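Local coordinates for bartonella effector protein (Bep) substrate of VirB T4SS (Bartonella clarridgeiae, PDB 4XI8), which is a host-targeted VirB type IV secretion effector bearing a Fic domain, the part present here, and may transfer AMP from ATP to protein threonine or tyrosine, at residues 176-181 and 198-202; 77-82 and 142-146; 134-139 and 152-156; 45-49 and 65-70. Residues are numbered along the deposited sequence.

Contact 1 of 4, residues 176-181 and 198-202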
loop_
_atom_site.group_PDB
_atom_site.type_symbol
_atom_site.label_atom_id
_atom_site.label_comp_id
_atom_site.label_asym_id
_atom_site.label_seq_id
_atom_site.Cartn_x
_atom_site.Cartn_y
_atom_site.Cartn_z
ATOM N N ARG A 176 1.665 -5.906 -13.183
ATOM C CA ARG A 176 2.747 -5.572 -14.103
ATOM C C ARG A 176 3.662 -6.765 -14.346
ATOM O O ARG A 176 4.044 -7.045 -15.483
ATOM C CB ARG A 176 3.570 -4.396 -13.574
ATOM C CG ARG A 176 4.698 -3.980 -14.508
ATOM C CD ARG A 176 5.496 -2.813 -13.952
ATOM N NE ARG A 176 6.558 -2.401 -14.866
ATOM C CZ ARG A 176 7.394 -1.395 -14.634
ATOM N NH1 ARG A 176 7.296 -0.693 -13.513
ATOM N NH2 ARG A 176 8.330 -1.089 -15.522
ATOM N N MET A 177 4.015 -7.461 -13.270
ATOM C CA MET A 177 4.863 -8.642 -13.371
ATOM C C MET A 177 4.155 -9.754 -14.137
ATOM O O MET A 177 4.770 -10.459 -14.936
ATOM C CB MET A 177 5.274 -9.132 -11.982
ATOM C CG MET A 177 6.120 -10.393 -11.999
ATOM S SD MET A 177 7.819 -10.085 -12.519
ATOM C CE MET A 177 8.376 -8.983 -11.222
ATOM N N GLN A 178 2.855 -9.897 -13.893
ATOM C CA GLN A 178 2.059 -10.927 -14.552
ATOM C C GLN A 178 2.008 -10.712 -16.061
ATOM O O GLN A 178 2.079 -11.666 -16.835
ATOM C CB GLN A 178 0.642 -10.957 -13.977
ATOM N N PHE A 179 1.882 -9.455 -16.474
ATOM C CA PHE A 179 1.843 -9.125 -17.893
ATOM C C PHE A 179 3.209 -9.296 -18.549
ATOM O O PHE A 179 3.306 -9.772 -19.679
ATOM C CB PHE A 179 1.349 -7.693 -18.103
ATOM C CG PHE A 179 1.414 -7.240 -19.533
ATOM C CD1 PHE A 179 0.564 -7.779 -20.485
ATOM C CD2 PHE A 179 2.334 -6.283 -19.929
ATOM C CE1 PHE A 179 0.625 -7.368 -21.801
ATOM C CE2 PHE A 179 2.399 -5.867 -21.244
ATOM C CZ PHE A 179 1.544 -6.411 -22.182
ATOM N N ALA A 180 4.258 -8.903 -17.835
ATOM C CA ALA A 180 5.620 -9.006 -18.347
ATOM C C ALA A 180 6.014 -10.457 -18.601
ATOM O O ALA A 180 6.683 -10.764 -19.589
ATOM C CB ALA A 180 6.598 -8.354 -17.381
ATOM N N ILE A 181 5.593 -11.347 -17.708
ATOM C CA ILE A 181 5.871 -12.769 -17.859
ATOM C C ILE A 181 5.066 -13.367 -19.009
ATOM O O ILE A 181 5.601 -14.108 -19.834
ATOM C CB ILE A 181 5.557 -13.544 -16.561
ATOM C CG1 ILE A 181 6.453 -13.065 -15.421
ATOM C CG2 ILE A 181 5.732 -15.036 -16.769
ATOM C CD1 ILE A 181 6.177 -13.745 -14.100
ATOM N N PRO A 198 8.375 -5.804 -22.505
ATOM C CA PRO A 198 7.852 -5.411 -21.188
ATOM C C PRO A 198 8.773 -5.808 -20.036
ATOM O O PRO A 198 8.841 -5.091 -19.036
ATOM C CB PRO A 198 6.521 -6.164 -21.099
ATOM C CG PRO A 198 6.125 -6.387 -22.510
ATOM C CD PRO A 198 7.410 -6.652 -23.229
ATOM N N MET A 199 9.468 -6.933 -20.174
ATOM C CA MET A 199 10.404 -7.381 -19.149
ATOM C C MET A 199 11.612 -6.460 -19.052
ATOM O O MET A 199 12.088 -6.162 -17.956
ATOM C CB MET A 199 10.861 -8.813 -19.425
ATOM C CG MET A 199 10.098 -9.856 -18.635
ATOM S SD MET A 199 10.318 -9.630 -16.859
ATOM C CE MET A 199 9.149 -10.827 -16.230
ATOM N N LEU A 200 12.107 -6.017 -20.203
ATOM C CA LEU A 200 13.221 -5.077 -20.246
ATOM C C LEU A 200 12.846 -3.765 -19.568
ATOM O O LEU A 200 13.635 -3.198 -18.812
ATOM C CB LEU A 200 13.656 -4.822 -21.690
ATOM C CG LEU A 200 14.281 -6.006 -22.430
ATOM C CD1 LEU A 200 14.572 -5.642 -23.877
ATOM C CD2 LEU A 200 15.547 -6.475 -21.726
ATOM N N HIS A 201 11.636 -3.289 -19.845
ATOM C CA HIS A 201 11.124 -2.068 -19.232
ATOM C C HIS A 201 11.010 -2.194 -17.717
ATOM O O HIS A 201 11.261 -1.236 -16.987
ATOM C CB HIS A 201 9.760 -1.706 -19.824
ATOM C CG HIS A 201 9.820 -1.235 -21.241
ATOM N ND1 HIS A 201 8.693 -0.940 -21.977
ATOM C CD2 HIS A 201 10.876 -1.003 -22.061
ATOM C CE1 HIS A 201 9.049 -0.549 -23.187
ATOM N NE2 HIS A 201 10.365 -0.579 -23.264
ATOM N N LEU A 202 10.627 -3.379 -17.253
ATOM C CA LEU A 202 10.472 -3.627 -15.825
ATOM C C LEU A 202 11.804 -3.484 -15.098
ATOM O O LEU A 202 11.945 -2.655 -14.202
ATOM C CB LEU A 202 9.879 -5.020 -15.587
ATOM C CG LEU A 202 9.351 -5.381 -14.194
ATOM C CD1 LEU A 202 8.221 -6.390 -14.311
ATOM C CD2 LEU A 202 10.451 -5.930 -13.296
#

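Contact 2 of 4, residues 77-82 and 142-146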
loop_
_atom_site.group_PDB
_atom_site.type_symbol
_atom_site.label_atom_id
_atom_site.label_comp_id
_atom_site.label_asym_id
_atom_site.label_seq_id
_atom_site.Cartn_x
_atom_site.Cartn_y
_atom_site.Cartn_z
ATOM N N TRP A 77 9.832 -31.411 1.308
ATOM C CA TRP A 77 10.490 -31.297 0.009
ATOM C C TRP A 77 11.141 -29.931 -0.185
ATOM O O TRP A 77 11.081 -29.357 -1.272
ATOM C CB TRP A 77 9.479 -31.567 -1.111
ATOM C CG TRP A 77 8.151 -30.898 -0.895
ATOM C CD1 TRP A 77 7.107 -31.373 -0.155
ATOM C CD2 TRP A 77 7.724 -29.637 -1.426
ATOM N NE1 TRP A 77 6.059 -30.485 -0.188
ATOM C CE2 TRP A 77 6.412 -29.410 -0.963
ATOM C CE3 TRP A 77 8.321 -28.676 -2.248
ATOM C CZ2 TRP A 77 5.690 -28.267 -1.292
ATOM C CZ3 TRP A 77 7.604 -27.541 -2.572
ATOM C CH2 TRP A 77 6.302 -27.347 -2.096
ATOM N N ALA A 78 11.775 -29.431 0.872
ATOM C CA ALA A 78 12.319 -28.073 0.913
ATOM C C ALA A 78 13.199 -27.709 -0.284
ATOM O O ALA A 78 12.812 -26.896 -1.120
ATOM C CB ALA A 78 13.102 -27.875 2.197
ATOM N N GLY A 79 14.381 -28.312 -0.362
ATOM C CA GLY A 79 15.330 -27.984 -1.410
ATOM C C GLY A 79 15.199 -28.862 -2.639
ATOM O O GLY A 79 16.168 -29.069 -3.371
ATOM N N CYS A 80 13.998 -29.381 -2.867
ATOM C CA CYS A 80 13.765 -30.317 -3.959
ATOM C C CYS A 80 12.963 -29.698 -5.101
ATOM O O CYS A 80 11.977 -28.997 -4.873
ATOM C CB CYS A 80 13.041 -31.559 -3.436
ATOM S SG CYS A 80 13.906 -32.423 -2.107
ATOM N N THR A 81 13.397 -29.958 -6.331
ATOM C CA THR A 81 12.654 -29.538 -7.514
ATOM C C THR A 81 11.642 -30.615 -7.899
ATOM O O THR A 81 11.806 -31.782 -7.542
ATOM C CB THR A 81 13.588 -29.248 -8.706
ATOM O OG1 THR A 81 14.466 -30.362 -8.911
ATOM C CG2 THR A 81 14.419 -28.004 -8.440
ATOM N N CYS A 82 10.597 -30.226 -8.625
ATOM C CA CYS A 82 9.510 -31.148 -8.945
ATOM C C CYS A 82 9.765 -31.952 -10.220
ATOM O O CYS A 82 8.854 -32.591 -10.747
ATOM C CB CYS A 82 8.187 -30.389 -9.070
ATOM S SG CYS A 82 8.100 -29.238 -10.459
ATOM N N ARG A 142 8.935 -24.168 -14.150
ATOM C CA ARG A 142 8.699 -23.982 -12.724
ATOM C C ARG A 142 9.403 -25.096 -11.960
ATOM O O ARG A 142 8.846 -26.181 -11.785
ATOM C CB ARG A 142 7.201 -23.955 -12.403
ATOM C CG ARG A 142 6.558 -22.594 -12.641
ATOM C CD ARG A 142 5.057 -22.593 -12.377
ATOM N NE ARG A 142 4.740 -22.792 -10.964
ATOM C CZ ARG A 142 4.349 -23.942 -10.427
ATOM N NH1 ARG A 142 4.225 -25.024 -11.182
ATOM N NH2 ARG A 142 4.082 -24.011 -9.130
ATOM N N PRO A 143 10.639 -24.828 -11.508
ATOM C CA PRO A 143 11.476 -25.830 -10.839
ATOM C C PRO A 143 10.815 -26.380 -9.583
ATOM O O PRO A 143 10.799 -27.593 -9.379
ATOM C CB PRO A 143 12.756 -25.056 -10.498
ATOM C CG PRO A 143 12.356 -23.620 -10.512
ATOM C CD PRO A 143 11.290 -23.509 -11.554
ATOM N N PHE A 144 10.272 -25.495 -8.756
ATOM C CA PHE A 144 9.625 -25.909 -7.521
ATOM C C PHE A 144 8.112 -25.923 -7.690
ATOM O O PHE A 144 7.556 -25.136 -8.456
ATOM C CB PHE A 144 10.023 -24.986 -6.369
ATOM C CG PHE A 144 11.499 -24.738 -6.277
ATOM C CD1 PHE A 144 12.342 -25.692 -5.732
ATOM C CD2 PHE A 144 12.046 -23.551 -6.736
ATOM C CE1 PHE A 144 13.703 -25.466 -5.646
ATOM C CE2 PHE A 144 13.406 -23.319 -6.654
ATOM C CZ PHE A 144 14.236 -24.279 -6.108
ATOM N N MET A 145 7.450 -26.826 -6.977
ATOM C CA MET A 145 5.999 -26.933 -7.045
ATOM C C MET A 145 5.351 -25.718 -6.391
ATOM O O MET A 145 4.370 -25.175 -6.897
ATOM C CB MET A 145 5.522 -28.223 -6.372
ATOM C CG MET A 145 4.057 -28.570 -6.609
ATOM S SD MET A 145 3.740 -29.394 -8.184
ATOM C CE MET A 145 3.464 -27.998 -9.269
ATOM N N VAL A 146 5.908 -25.301 -5.256
ATOM C CA VAL A 146 5.415 -24.140 -4.522
ATOM C C VAL A 146 6.570 -23.259 -4.043
ATOM O O VAL A 146 7.572 -23.765 -3.535
ATOM C CB VAL A 146 4.563 -24.556 -3.298
ATOM C CG1 VAL A 146 4.044 -23.331 -2.563
ATOM C CG2 VAL A 146 3.407 -25.456 -3.716
#

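Contact 3 of 4, residues 134-139 and 152-156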
loop_
_atom_site.group_PDB
_atom_site.type_symbol
_atom_site.label_atom_id
_atom_site.label_comp_id
_atom_site.label_asym_id
_atom_site.label_seq_id
_atom_site.Cartn_x
_atom_site.Cartn_y
_atom_site.Cartn_z
ATOM N N VAL A 134 17.261 -14.669 -18.141
ATOM C CA VAL A 134 17.317 -15.754 -17.170
ATOM C C VAL A 134 16.050 -15.790 -16.318
ATOM O O VAL A 134 15.558 -16.864 -15.969
ATOM C CB VAL A 134 18.553 -15.622 -16.257
ATOM C CG1 VAL A 134 18.633 -16.791 -15.289
ATOM C CG2 VAL A 134 19.818 -15.539 -17.095
ATOM N N PHE A 135 15.520 -14.615 -15.995
ATOM C CA PHE A 135 14.305 -14.518 -15.193
ATOM C C PHE A 135 13.118 -15.134 -15.931
ATOM O O PHE A 135 12.327 -15.875 -15.346
ATOM C CB PHE A 135 14.008 -13.060 -14.837
ATOM C CG PHE A 135 12.877 -12.891 -13.864
ATOM C CD1 PHE A 135 13.079 -13.086 -12.507
ATOM C CD2 PHE A 135 11.613 -12.535 -14.302
ATOM C CE1 PHE A 135 12.043 -12.933 -11.607
ATOM C CE2 PHE A 135 10.572 -12.380 -13.406
ATOM C CZ PHE A 135 10.788 -12.578 -12.057
ATOM N N ILE A 136 13.003 -14.825 -17.219
ATOM C CA ILE A 136 11.932 -15.367 -18.048
ATOM C C ILE A 136 12.072 -16.879 -18.183
ATOM O O ILE A 136 11.089 -17.615 -18.078
ATOM C CB ILE A 136 11.923 -14.722 -19.449
ATOM C CG1 ILE A 136 11.570 -13.237 -19.349
ATOM C CG2 ILE A 136 10.929 -15.423 -20.359
ATOM C CD1 ILE A 136 11.720 -12.486 -20.652
ATOM N N LEU A 137 13.300 -17.337 -18.408
ATOM C CA LEU A 137 13.574 -18.765 -18.527
ATOM C C LEU A 137 13.261 -19.490 -17.223
ATOM O O LEU A 137 12.749 -20.608 -17.230
ATOM C CB LEU A 137 15.031 -19.007 -18.923
ATOM C CG LEU A 137 15.433 -20.475 -19.087
ATOM C CD1 LEU A 137 14.559 -21.161 -20.127
ATOM C CD2 LEU A 137 16.904 -20.593 -19.453
ATOM N N LEU A 138 13.565 -18.840 -16.105
ATOM C CA LEU A 138 13.316 -19.418 -14.791
ATOM C C LEU A 138 11.824 -19.372 -14.457
ATOM O O LEU A 138 11.367 -20.011 -13.512
ATOM C CB LEU A 138 14.136 -18.688 -13.723
ATOM C CG LEU A 138 14.239 -19.331 -12.340
ATOM C CD1 LEU A 138 14.769 -20.752 -12.450
ATOM C CD2 LEU A 138 15.126 -18.498 -11.430
ATOM N N ASN A 139 11.072 -18.604 -15.240
ATOM C CA ASN A 139 9.623 -18.534 -15.083
ATOM C C ASN A 139 8.907 -19.463 -16.060
ATOM O O ASN A 139 7.825 -19.970 -15.766
ATOM C CB ASN A 139 9.130 -17.100 -15.269
ATOM C CG ASN A 139 9.136 -16.309 -13.977
ATOM O OD1 ASN A 139 8.169 -16.335 -13.217
ATOM N ND2 ASN A 139 10.229 -15.600 -13.722
ATOM N N GLN A 152 12.984 -16.725 -6.326
ATOM C CA GLN A 152 13.511 -16.048 -7.507
ATOM C C GLN A 152 13.836 -14.592 -7.200
ATOM O O GLN A 152 14.816 -14.047 -7.708
ATOM C CB GLN A 152 12.518 -16.126 -8.668
ATOM C CG GLN A 152 12.350 -17.513 -9.258
ATOM C CD GLN A 152 11.281 -17.560 -10.330
ATOM O OE1 GLN A 152 10.626 -16.558 -10.613
ATOM N NE2 GLN A 152 11.098 -18.730 -10.932
ATOM N N ARG A 153 13.009 -13.968 -6.368
ATOM C CA ARG A 153 13.215 -12.577 -5.991
ATOM C C ARG A 153 14.511 -12.416 -5.206
ATOM O O ARG A 153 15.340 -11.571 -5.534
ATOM C CB ARG A 153 12.028 -12.056 -5.177
ATOM C CG ARG A 153 12.209 -10.636 -4.666
ATOM C CD ARG A 153 10.930 -10.093 -4.052
ATOM N NE ARG A 153 11.149 -8.806 -3.399
ATOM C CZ ARG A 153 10.183 -8.050 -2.888
ATOM N NH1 ARG A 153 8.919 -8.445 -2.959
ATOM N NH2 ARG A 153 10.480 -6.894 -2.310
ATOM N N ILE A 154 14.682 -13.238 -4.175
ATOM C CA ILE A 154 15.898 -13.213 -3.370
ATOM C C ILE A 154 17.118 -13.564 -4.218
ATOM O O ILE A 154 18.192 -12.987 -4.047
ATOM C CB ILE A 154 15.801 -14.191 -2.178
ATOM C CG1 ILE A 154 14.604 -13.838 -1.294
ATOM C CG2 ILE A 154 17.089 -14.185 -1.365
ATOM C CD1 ILE A 154 14.463 -14.724 -0.074
ATOM N N PHE A 155 16.934 -14.503 -5.142
ATOM C CA PHE A 155 18.009 -14.963 -6.019
ATOM C C PHE A 155 18.600 -13.824 -6.843
ATOM O O PHE A 155 19.812 -13.612 -6.839
ATOM C CB PHE A 155 17.495 -16.070 -6.944
ATOM C CG PHE A 155 18.578 -16.794 -7.693
ATOM C CD1 PHE A 155 19.463 -17.625 -7.026
ATOM C CD2 PHE A 155 18.692 -16.667 -9.068
ATOM C CE1 PHE A 155 20.454 -18.300 -7.714
ATOM C CE2 PHE A 155 19.680 -17.343 -9.762
ATOM C CZ PHE A 155 20.563 -18.159 -9.083
ATOM N N PHE A 156 17.741 -13.085 -7.536
ATOM C CA PHE A 156 18.200 -12.013 -8.414
ATOM C C PHE A 156 18.561 -10.747 -7.639
ATOM O O PHE A 156 19.329 -9.918 -8.125
ATOM C CB PHE A 156 17.141 -11.702 -9.473
ATOM C CG PHE A 156 17.045 -12.745 -10.551
ATOM C CD1 PHE A 156 17.946 -12.755 -11.603
ATOM C CD2 PHE A 156 16.059 -13.716 -10.509
ATOM C CE1 PHE A 156 17.864 -13.715 -12.596
ATOM C CE2 PHE A 156 15.972 -14.678 -11.498
ATOM C CZ PHE A 156 16.875 -14.677 -12.543
#

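Contact 4 of 4, residues 45-49 and 65-70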
loop_
_atom_site.group_PDB
_atom_site.type_symbol
_atom_site.label_atom_id
_atom_site.label_comp_id
_atom_site.label_asym_id
_atom_site.label_seq_id
_atom_site.Cartn_x
_atom_site.Cartn_y
_atom_site.Cartn_z
ATOM N N ALA A 45 13.148 -17.033 8.057
ATOM C CA ALA A 45 14.138 -17.580 7.140
ATOM C C ALA A 45 14.811 -16.489 6.312
ATOM O O ALA A 45 16.018 -16.538 6.075
ATOM C CB ALA A 45 13.493 -18.608 6.229
ATOM N N MET A 46 14.027 -15.506 5.877
ATOM C CA MET A 46 14.559 -14.394 5.096
ATOM C C MET A 46 15.523 -13.549 5.919
ATOM O O MET A 46 16.520 -13.045 5.399
ATOM C CB MET A 46 13.425 -13.518 4.558
ATOM C CG MET A 46 12.562 -14.190 3.505
ATOM S SD MET A 46 11.288 -13.091 2.860
ATOM C CE MET A 46 10.493 -14.159 1.662
ATOM N N LEU A 47 15.218 -13.396 7.203
ATOM C CA LEU A 47 16.068 -12.636 8.110
ATOM C C LEU A 47 17.421 -13.315 8.290
ATOM O O LEU A 47 18.461 -12.657 8.297
ATOM C CB LEU A 47 15.385 -12.462 9.467
ATOM C CG LEU A 47 16.154 -11.630 10.496
ATOM C CD1 LEU A 47 16.385 -10.222 9.976
ATOM C CD2 LEU A 47 15.420 -11.603 11.828
ATOM N N ASN A 48 17.397 -14.636 8.433
ATOM C CA ASN A 48 18.616 -15.414 8.610
ATOM C C ASN A 48 19.465 -15.461 7.343
ATOM O O ASN A 48 20.691 -15.543 7.410
ATOM C CB ASN A 48 18.273 -16.835 9.061
ATOM C CG ASN A 48 17.607 -16.869 10.423
ATOM O OD1 ASN A 48 17.737 -15.933 11.213
ATOM N ND2 ASN A 48 16.887 -17.949 10.704
ATOM N N LEU A 49 18.804 -15.403 6.190
ATOM C CA LEU A 49 19.493 -15.422 4.904
ATOM C C LEU A 49 20.338 -14.171 4.686
ATOM O O LEU A 49 21.373 -14.221 4.022
ATOM C CB LEU A 49 18.487 -15.571 3.761
ATOM C CG LEU A 49 18.011 -16.992 3.455
ATOM C CD1 LEU A 49 17.014 -16.989 2.308
ATOM C CD2 LEU A 49 19.193 -17.892 3.138
ATOM N N TYR A 65 19.117 -24.038 -2.543
ATOM C CA TYR A 65 19.521 -23.709 -1.180
ATOM C C TYR A 65 18.613 -22.637 -0.592
ATOM O O TYR A 65 18.230 -22.707 0.577
ATOM C CB TYR A 65 20.978 -23.243 -1.147
ATOM C CG TYR A 65 21.406 -22.675 0.187
ATOM C CD1 TYR A 65 21.733 -23.511 1.245
ATOM C CD2 TYR A 65 21.481 -21.303 0.388
ATOM C CE1 TYR A 65 22.124 -22.996 2.466
ATOM C CE2 TYR A 65 21.868 -20.779 1.605
ATOM C CZ TYR A 65 22.189 -21.629 2.641
ATOM O OH TYR A 65 22.577 -21.112 3.855
ATOM N N LEU A 66 18.277 -21.642 -1.407
ATOM C CA LEU A 66 17.367 -20.584 -0.987
ATOM C C LEU A 66 15.989 -21.163 -0.693
ATOM O O LEU A 66 15.364 -20.826 0.313
ATOM C CB LEU A 66 17.266 -19.497 -2.058
ATOM C CG LEU A 66 18.532 -18.686 -2.332
ATOM C CD1 LEU A 66 18.292 -17.687 -3.451
ATOM C CD2 LEU A 66 18.997 -17.980 -1.068
ATOM N N HIS A 67 15.524 -22.038 -1.578
ATOM C CA HIS A 67 14.225 -22.678 -1.414
ATOM C C HIS A 67 14.216 -23.582 -0.190
ATOM O O HIS A 67 13.189 -23.732 0.474
ATOM C CB HIS A 67 13.861 -23.477 -2.667
ATOM C CG HIS A 67 12.424 -23.892 -2.721
ATOM N ND1 HIS A 67 12.004 -25.168 -2.415
ATOM C CD2 HIS A 67 11.308 -23.197 -3.045
ATOM C CE1 HIS A 67 10.692 -25.243 -2.552
ATOM N NE2 HIS A 67 10.245 -24.060 -2.932
ATOM N N GLN A 68 15.364 -24.183 0.106
ATOM C CA GLN A 68 15.490 -25.040 1.278
ATOM C C GLN A 68 15.380 -24.233 2.562
ATOM O O GLN A 68 14.570 -24.542 3.429
ATOM C CB GLN A 68 16.820 -25.792 1.264
ATOM C CG GLN A 68 17.016 -26.693 2.472
ATOM C CD GLN A 68 18.471 -27.040 2.710
ATOM O OE1 GLN A 68 19.222 -27.302 1.772
ATOM N NE2 GLN A 68 18.878 -27.033 3.974
ATOM N N ARG A 69 16.194 -23.187 2.664
ATOM C CA ARG A 69 16.252 -22.366 3.868
ATOM C C ARG A 69 14.904 -21.718 4.180
ATOM O O ARG A 69 14.565 -21.498 5.343
ATOM C CB ARG A 69 17.335 -21.294 3.725
ATOM C CG ARG A 69 17.821 -20.725 5.047
ATOM C CD ARG A 69 18.388 -21.817 5.943
ATOM N NE ARG A 69 19.634 -22.372 5.420
ATOM C CZ ARG A 69 20.343 -23.316 6.031
ATOM N NH1 ARG A 69 19.930 -23.813 7.189
ATOM N NH2 ARG A 69 21.466 -23.764 5.487
ATOM N N LEU A 70 14.135 -21.425 3.136
ATOM C CA LEU A 70 12.849 -20.756 3.296
ATOM C C LEU A 70 11.748 -21.700 3.774
ATOM O O LEU A 70 10.886 -21.304 4.558
ATOM C CB LEU A 70 12.422 -20.096 1.982
ATOM C CG LEU A 70 13.167 -18.828 1.556
ATOM C CD1 LEU A 70 12.573 -18.265 0.276
ATOM C CD2 LEU A 70 13.141 -17.785 2.662
#

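Contact 1 of 4, residues 176-181 and 198-202
Two helical segments, 176-181 and 198-202, run roughly antiparallel at 139°, their axes approaching to 9.0 Å, and no hydrogen bond links them, so the contact is essentially apolar packing. Arg-176 opens the first segment with a fully extended side chain that reaches across the groove. One face of its guanidinium lies over Leu-202, NE being 4.1 Å from CG of Leu-202, while its charge is answered by a salt bridge to Asp-205 one turn further along. A long arginine suits this place because its aliphatic stem packs while its head reaches the acid. One residue on, the flexible thioether of Met-177 bends to touch two partners, its SD 4.0 Å from CE of Met-199 and its CE 4.0 Å from CD1 of Leu-202. The CB of Phe-179 leaves sideways, but the ring swings round so that CE2 lies 4.0 Å from CG of Pro-198. Ala-180 is the point of closest backbone approach, its CA 5.1 Å from CA of Pro-198; alanine's small methyl suits so close an approach, and its CB meets CE of Met-199 at 3.7 Å and CD1 of Leu-202 at 4.0 Å. Although the CB of Ile-181 points away, its CG1 still lies 3.6 Å from CE of Met-199. The pair rests on helix 124-140, where Met-177 and Met-199 both touch Phe-135, while His-201 stacks on Tyr-40 of the second subunit.

Contact 2 of 4, residues 77-82 and 142-146
Neither 77-82 nor 142-146 is a regular helix or strand. The first begins with a type I beta turn from Trp-77 to Cys-80, closed by a weak hydrogen bond, Cys-80 N to Trp-77 O (3.3 Å). The second starts the Fic signature loop between helices 124-140 and 148-162; Arg-142 stands where the HPFx(D/E)GNGR motif of active Fic enzymes has its histidine, so the motif is degenerate here. One nearly straight hydrogen bond joins the backbones, Cys-82 N to Pro-143 O, 2.7 Å at 168°, and they approach most closely at Thr-81 and Phe-144, CA to CA 4.7 Å. Thr-81 presents its methyl to the signature loop, CG2 lying 4.0 Å from Pro-143 CB and 3.8 Å from Phe-144 CE1, while its hydroxyl bonds to Asp-83. The ring of Phe-144 stacks on His-67, whose nitrogens probably hydrogen-bond to Ala-78 O and Val-146 O, bracing both loops. Cys-82, its CB pointing toward 142-146, is the most covered residue, CB lying 4.4 Å from Met-145 CB and SG 3.4 Å from Arg-142 O. Trp-77, large and flat, fills the other end among Tyr-15, Phe-75 and Phe-86, its ring edge meeting Val-146 (CH2 to CB 3.5 Å).

Contact 3 of 4, residues 134-139 and 152-156
Gln-152, Phe-156 and Leu-138 carry most of this buried contact between helix segments 134-139 and 152-156, which flank the Fic signature loop and run antiparallel at 155°. An axis separation of 11.8 Å leaves room for long side chains. Gln-152 spans it with its amide placed over the last turn of the partner helix: NE2 is 2.9 Å from Leu-138 O, and OE1 is 3.3 Å from Asn-139 ND2, an amide already bonded to Phe-135 O at 2.7 Å. One turn on, Phe-156 wedges its ring between Val-134, Phe-135 and Leu-138. The edge of Phe-135 turns toward its face in an offset edge-to-face pair, centroids 5.4 Å apart and planes at 68°. Leu-138 adds shape-filling bulk, its CD2 3.9 Å from Phe-156 CE2 and its CG 3.5 Å from Gln-152 NE2. Hydrocarbon thus dominates one end and amides gather at the other, so the helices on either side of the signature loop cohere mainly by aromatic and aliphatic packing, with polar groups confined to the end near that loop.

Contact 4 of 4, residues 45-49 and 65-70
Segments 65-70 and 45-49 lie on helices 60-71 and 32-51; the axes of the two segments come within 9.7 Å, with 130° between their N-to-C directions. At the start of the second segment, the ring of Tyr-65 meets Leu-49, CE2 lying 4.2 Å from CD2 of that leucine, and sends its hydroxyl to a hydrogen bond with Glu-52; an amphipathic tyrosine suits such a border between core and surface. Leu-66, one residue further, turns its branched end inward, CD2 standing 4.0 Å from CD1 of Leu-49. Arg-69 points its CB toward the other helix, so its stem packs there: CG lies 3.7 Å from CD2 of Leu-49, while the guanidinium leads off to a weak hydrogen bond from NH2 to Tyr-65 OH (3.3 Å). Leu-70 closes the segment. Its CD2 is 3.7 Å from both CB of Ala-45 and CG of Met-46, and 4.0 Å from CD1 of Leu-49. These four residues form the hole for a single knob, Leu-49, in knobs-into-holes packing. Alanine is apt at position 45, where the backbones draw to 5.2 Å between its CA and that of Leu-70 and its CB comes within 3.2 Å of Arg-69 O. Helix 148-162 covers one flank of this helical pair, Tyr-150 touching Met-46, Phe-155 touching Leu-66 and Val-151 touching Leu-70, while Phe-218 of the third subunit also packs on Met-46.

How the contacts relate
From the N terminus, contact 4 comes first, closing the short connection between helices 32-51 and 60-71. Contacts 2 and 3 then cross: 77-82, 134-139, 142-146 and 152-156 alternate, so the long excursion closed by contact 2 interlocks with the helix pair that brackets the signature loop. Contact 1 follows in series and closes the segment between helices 174-183 and 197-206. Contact 3 is the hub, touching all the others: Phe-135 reaches the methionines of contact 1, Leu-138 meets Pro-143 of contact 2, and Ile-154 meets the leucines of contact 4. Contacts 1 and 4, centres about 26 Å apart, lie on opposite sides of the chain's centre.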